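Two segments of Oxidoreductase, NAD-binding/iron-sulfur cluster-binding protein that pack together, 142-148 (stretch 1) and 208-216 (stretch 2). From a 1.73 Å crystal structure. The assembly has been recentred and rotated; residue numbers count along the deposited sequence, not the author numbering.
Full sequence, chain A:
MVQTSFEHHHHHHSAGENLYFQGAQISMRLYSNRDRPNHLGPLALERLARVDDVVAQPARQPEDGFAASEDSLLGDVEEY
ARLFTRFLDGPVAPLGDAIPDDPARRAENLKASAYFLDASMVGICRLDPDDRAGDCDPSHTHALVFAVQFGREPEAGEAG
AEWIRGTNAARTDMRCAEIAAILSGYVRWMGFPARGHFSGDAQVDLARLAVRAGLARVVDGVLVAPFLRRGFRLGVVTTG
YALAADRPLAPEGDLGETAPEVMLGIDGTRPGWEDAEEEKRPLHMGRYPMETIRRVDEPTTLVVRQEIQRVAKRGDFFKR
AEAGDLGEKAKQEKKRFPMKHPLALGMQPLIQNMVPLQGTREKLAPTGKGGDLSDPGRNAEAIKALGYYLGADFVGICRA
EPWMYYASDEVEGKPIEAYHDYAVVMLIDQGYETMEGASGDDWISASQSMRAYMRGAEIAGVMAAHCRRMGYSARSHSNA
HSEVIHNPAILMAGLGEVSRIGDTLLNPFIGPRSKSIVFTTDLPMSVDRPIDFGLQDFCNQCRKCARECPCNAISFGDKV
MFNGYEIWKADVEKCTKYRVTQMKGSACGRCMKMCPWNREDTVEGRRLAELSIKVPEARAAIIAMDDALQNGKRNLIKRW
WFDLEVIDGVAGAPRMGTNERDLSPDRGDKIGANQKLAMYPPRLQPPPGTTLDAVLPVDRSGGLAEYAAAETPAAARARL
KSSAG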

ATOM      1  N   HIS A 142      21.600  10.969 -18.151  1.00 26.63           N
ATOM      2  CA  HIS A 142      21.111   9.647 -17.875  1.00 24.77           C
ATOM      3  C   HIS A 142      19.617   9.574 -17.813  1.00 27.27           C
ATOM      4  O   HIS A 142      18.961  10.563 -17.490  1.00 21.23           O
ATOM      5  N   ALA A 143      19.097   8.386 -18.151  1.00 25.02           N
ATOM      6  CA  ALA A 143      17.724   8.099 -18.109  1.00 21.76           C
ATOM      7  C   ALA A 143      17.499   6.772 -17.319  1.00 24.24           C
ATOM      8  O   ALA A 143      18.122   5.741 -17.598  1.00 21.75           O
ATOM      9  N   LEU A 144      16.644   6.854 -16.294  1.00 21.67           N
ATOM     10  CA  LEU A 144      15.955   5.678 -15.716  1.00 21.65           C
ATOM     11  C   LEU A 144      14.704   5.407 -16.489  1.00 21.93           C
ATOM     12  O   LEU A 144      13.838   6.243 -16.541  1.00 22.00           O
ATOM     13  N   VAL A 145      14.620   4.205 -17.112  1.00 19.44           N
ATOM     14  CA  VAL A 145      13.516   3.861 -17.954  1.00 18.09           C
ATOM     15  C   VAL A 145      12.798   2.698 -17.270  1.00 19.02           C
ATOM     16  O   VAL A 145      13.449   1.791 -16.747  1.00 18.47           O
ATOM     17  N   PHE A 146      11.483   2.761 -17.228  1.00 16.94           N
ATOM     18  CA  PHE A 146      10.689   1.692 -16.626  1.00 16.48           C
ATOM     19  C   PHE A 146       9.441   1.440 -17.391  1.00 17.93           C
ATOM     20  O   PHE A 146       8.918   2.323 -18.062  1.00 19.44           O
ATOM     21  N   ALA A 147       8.965   0.196 -17.338  1.00 17.77           N
ATOM     22  CA  ALA A 147       7.736  -0.233 -18.011  1.00 19.07           C
ATOM     23  C   ALA A 147       6.766  -0.659 -16.901  1.00 19.77           C
ATOM     24  O   ALA A 147       7.146  -1.209 -15.856  1.00 20.55           O
ATOM     25  N   VAL A 148       5.522  -0.385 -17.133  1.00 18.19           N
ATOM     26  CA  VAL A 148       4.452  -0.979 -16.326  1.00 18.93           C
ATOM     27  C   VAL A 148       3.624  -1.844 -17.250  1.00 17.12           C
ATOM     28  O   VAL A 148       3.097  -1.372 -18.261  1.00 19.49           O
ATOM     29  N   ARG A 208      12.682   4.928 -28.022  1.00 26.67           N
ATOM     30  CA  ARG A 208      14.091   4.792 -28.287  1.00 29.12           C
ATOM     31  C   ARG A 208      14.893   4.466 -27.005  1.00 25.65           C
ATOM     32  O   ARG A 208      15.824   3.652 -27.012  1.00 26.17           O
ATOM     33  N   LEU A 209      14.587   5.165 -25.939  1.00 23.13           N
ATOM     34  CA  LEU A 209      15.287   4.963 -24.703  1.00 23.67           C
ATOM     35  C   LEU A 209      14.947   3.548 -24.117  1.00 24.60           C
ATOM     36  O   LEU A 209      15.785   2.959 -23.414  1.00 24.87           O
ATOM     37  N   ALA A 210      13.733   3.073 -24.328  1.00 21.68           N
ATOM     38  CA  ALA A 210      13.398   1.721 -23.848  1.00 25.25           C
ATOM     39  C   ALA A 210      14.259   0.651 -24.503  1.00 24.90           C
ATOM     40  O   ALA A 210      14.612  -0.366 -23.866  1.00 23.09           O
ATOM     41  N   VAL A 211      14.537   0.828 -25.793  1.00 25.80           N
ATOM     42  CA  VAL A 211      15.438  -0.102 -26.499  1.00 25.06           C
ATOM     43  C   VAL A 211      16.875   0.008 -26.042  1.00 22.31           C
ATOM     44  O   VAL A 211      17.521  -0.989 -25.747  1.00 23.50           O
ATOM     45  N   ARG A 212      17.347   1.225 -25.852  1.00 22.45           N
ATOM     46  CA  ARG A 212      18.726   1.452 -25.455  1.00 23.77           C
ATOM     47  C   ARG A 212      18.947   0.998 -24.011  1.00 26.19           C
ATOM     48  O   ARG A 212      20.024   0.502 -23.638  1.00 22.56           O
ATOM     49  N   ALA A 213      17.932   1.104 -23.178  1.00 21.47           N
ATOM     50  CA  ALA A 213      18.089   0.680 -21.749  1.00 21.34           C
ATOM     51  C   ALA A 213      17.812  -0.809 -21.534  1.00 21.56           C
ATOM     52  O   ALA A 213      17.981  -1.287 -20.442  1.00 21.04           O
ATOM     53  N   GLY A 214      17.421  -1.519 -22.588  1.00 21.39           N
ATOM     54  CA  GLY A 214      17.381  -2.971 -22.505  1.00 21.61           C
ATOM     55  C   GLY A 214      16.046  -3.553 -22.066  1.00 23.57           C
ATOM     56  O   GLY A 214      15.992  -4.698 -21.669  1.00 20.70           O
ATOM     57  N   LEU A 215      14.943  -2.794 -22.196  1.00 21.82           N
ATOM     58  CA  LEU A 215      13.623  -3.296 -21.768  1.00 17.82           C
ATOM     59  C   LEU A 215      12.867  -3.910 -22.901  1.00 18.56           C
ATOM     60  O   LEU A 215      12.003  -4.733 -22.681  1.00 19.25           O
ATOM     61  N   ALA A 216      13.149  -3.492 -24.141  1.00 21.58           N
ATOM     62  CA  ALA A 216      12.373  -3.958 -25.262  1.00 20.21           C
ATOM     63  C   ALA A 216      13.168  -4.064 -26.565  1.00 22.97           C
ATOM     64  O   ALA A 216      14.276  -3.581 -26.654  1.00 24.56           O
TER

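Which side chains of the strand face the helix and the turn that follows it? Alternation along the extended chain settles the matter: A143, V145 and A147 direct their CA-to-CB bonds toward the second stretch, while L144 and F146 direct theirs away. The strand and helix axes lie nearly perpendicular, at 95° and 8.5 Å at closest approach, and V145, mid-strand, makes the most contacts. There V145 and A210 bring their CA atoms to 6.3 Å; the CA-to-CB bond of A210 points sideways.

How does V145 serve as the hub? It has the largest covered area of any residue here, 86 Å², and its t rotamer (chi1 -170°) spreads two methyl groups over different neighbours. V145 CG2 lies 3.7 Å from CB of A213 and 4.1 Å from CB of L209, and it also sits 3.9 Å from the backbone O of L209. L209 O already accepts a hydrogen bond from A213 N at 2.8 Å. V145 CG1 rests 3.9 Å from CA of A210 and 3.9 Å from CD1 of L215.

What brings L215 back against the strand? After the helix, G214 adopts a positive phi of 92° in a Schellman motif, and L215 N donates a 3.0 Å hydrogen bond to A210 O. At the backbone angles of G214 a CB would be jammed against the carbonyl O of A213, which by itself calls for glycine. The CA-to-CB bond of L215 then points toward the strand, with chi1 m and chi2 t and 58 Å² of the residue's surface covered by the strand. L215 CD1 lies along the strand backbone, 3.7 Å from V145 O, 3.8 Å from F146 CA and 3.9 Å from A147 N. L215 CD1 is also 4.4 Å from CB of A147, so this one methyl meets three consecutive strand residues.

What does L209 add nearer the start of the strand? Its CA-to-CB bond points toward the strand, and its side chain is also m at chi1 and t at chi2; L209 CD1 lies 4.2 Å from A143 CB. L209 and L215 therefore extend the apolar contact to A143 and A147, the strand residues two positions before and after V145.

Do polar groups help to hold the stretches together? No hydrogen bond crosses between them, and the contact, 262 Å² summed over both sides, rests on apolar packing. R212 has no contact with the strand; its NH2 is hydrogen-bonded elsewhere in the structure.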

ATOM      1  CB  HIS A 142      21.729   9.155 -16.569  1.00 24.85           C
ATOM      2  CG  HIS A 142      23.202   8.898 -16.676  1.00 31.56           C
ATOM      3  ND1 HIS A 142      24.146   9.892 -16.432  1.00 35.79           N
ATOM      4  CD2 HIS A 142      23.903   7.767 -16.973  1.00 31.55           C
ATOM      5  CE1 HIS A 142      25.364   9.379 -16.573  1.00 36.82           C
ATOM      6  NE2 HIS A 142      25.242   8.089 -16.879  1.00 33.84           N
ATOM      7  CB  ALA A 143      17.149   7.995 -19.471  1.00 21.49           C
ATOM      8  CB  LEU A 144      15.627   5.925 -14.277  1.00 22.22           C
ATOM      9  CG  LEU A 144      14.952   4.752 -13.577  1.00 27.48           C
ATOM     10  CD1 LEU A 144      15.953   3.806 -13.038  1.00 22.88           C
ATOM     11  CD2 LEU A 144      14.188   5.336 -12.415  1.00 36.65           C
ATOM     12  CB  VAL A 145      13.966   3.417 -19.351  1.00 18.80           C
ATOM     13  CG1 VAL A 145      12.805   3.287 -20.288  1.00 21.16           C
ATOM     14  CG2 VAL A 145      14.978   4.425 -19.921  1.00 22.73           C
ATOM     15  CB  PHE A 146      10.413   1.945 -15.180  1.00 16.62           C
ATOM     16  CG  PHE A 146       9.596   3.167 -14.951  1.00 18.21           C
ATOM     17  CD1 PHE A 146       8.193   3.084 -15.069  1.00 20.99           C
ATOM     18  CD2 PHE A 146      10.174   4.348 -14.571  1.00 20.24           C
ATOM     19  CE1 PHE A 146       7.427   4.196 -14.810  1.00 21.47           C
ATOM     20  CE2 PHE A 146       9.391   5.501 -14.378  1.00 23.55           C
ATOM     21  CZ  PHE A 146       8.010   5.428 -14.524  1.00 21.09           C
ATOM     22  CB  ALA A 147       7.947  -1.372 -18.958  1.00 20.27           C
ATOM     23  CB  VAL A 148       3.599   0.143 -15.629  1.00 16.69           C
ATOM     24  CG1 VAL A 148       2.321  -0.427 -14.964  1.00 16.42           C
ATOM     25  CG2 VAL A 148       4.434   0.869 -14.636  1.00 17.30           C
ATOM     26  CB  ARG A 208      14.626   6.109 -28.941  1.00 31.22           C
ATOM     27  CG  ARG A 208      16.156   6.212 -28.771  1.00 44.70           C
ATOM     28  CD  ARG A 208      16.769   7.404 -29.502  1.00 50.71           C
ATOM     29  NE  ARG A 208      16.343   7.277 -30.882  1.00 58.03           N
ATOM     30  CZ  ARG A 208      16.134   8.292 -31.688  1.00 62.89           C
ATOM     31  NH1 ARG A 208      16.339   9.531 -31.245  1.00 63.76           N
ATOM     32  NH2 ARG A 208      15.737   8.051 -32.933  1.00 69.58           N
ATOM     33  CB  LEU A 209      14.941   6.028 -23.651  1.00 25.86           C
ATOM     34  CG  LEU A 209      15.386   7.485 -23.992  1.00 26.62           C
ATOM     35  CD1 LEU A 209      14.897   8.447 -22.954  1.00 29.29           C
ATOM     36  CD2 LEU A 209      16.900   7.579 -24.129  1.00 29.45           C
ATOM     37  CB  ALA A 210      11.930   1.415 -24.088  1.00 23.28           C
ATOM     38  CB  VAL A 211      15.328   0.057 -27.991  1.00 24.66           C
ATOM     39  CG1 VAL A 211      16.318  -0.898 -28.656  1.00 26.42           C
ATOM     40  CG2 VAL A 211      13.897  -0.243 -28.411  1.00 23.79           C
ATOM     41  CB  ARG A 212      19.081   2.928 -25.598  1.00 25.60           C
ATOM     42  CG  ARG A 212      20.526   3.249 -25.282  1.00 32.40           C
ATOM     43  CD  ARG A 212      20.856   4.752 -25.320  1.00 33.81           C
ATOM     44  NE  ARG A 212      20.395   5.301 -26.585  1.00 36.74           N
ATOM     45  CZ  ARG A 212      20.063   6.581 -26.769  1.00 44.48           C
ATOM     46  NH1 ARG A 212      19.648   6.976 -27.986  1.00 52.44           N
ATOM     47  NH2 ARG A 212      20.168   7.459 -25.764  1.00 40.41           N
ATOM     48  CB  ALA A 213      17.098   1.493 -20.852  1.00 21.90           C
ATOM     49  CB  LEU A 215      12.770  -2.131 -21.159  1.00 18.33           C
ATOM     50  CG  LEU A 215      13.323  -1.272 -20.050  1.00 20.32           C
ATOM     51  CD1 LEU A 215      12.201  -0.491 -19.397  1.00 23.87           C
ATOM     52  CD2 LEU A 215      14.014  -2.149 -19.046  1.00 27.47           C
ATOM     53  CB  ALA A 216      11.141  -3.090 -25.434  1.00 22.37           C
TER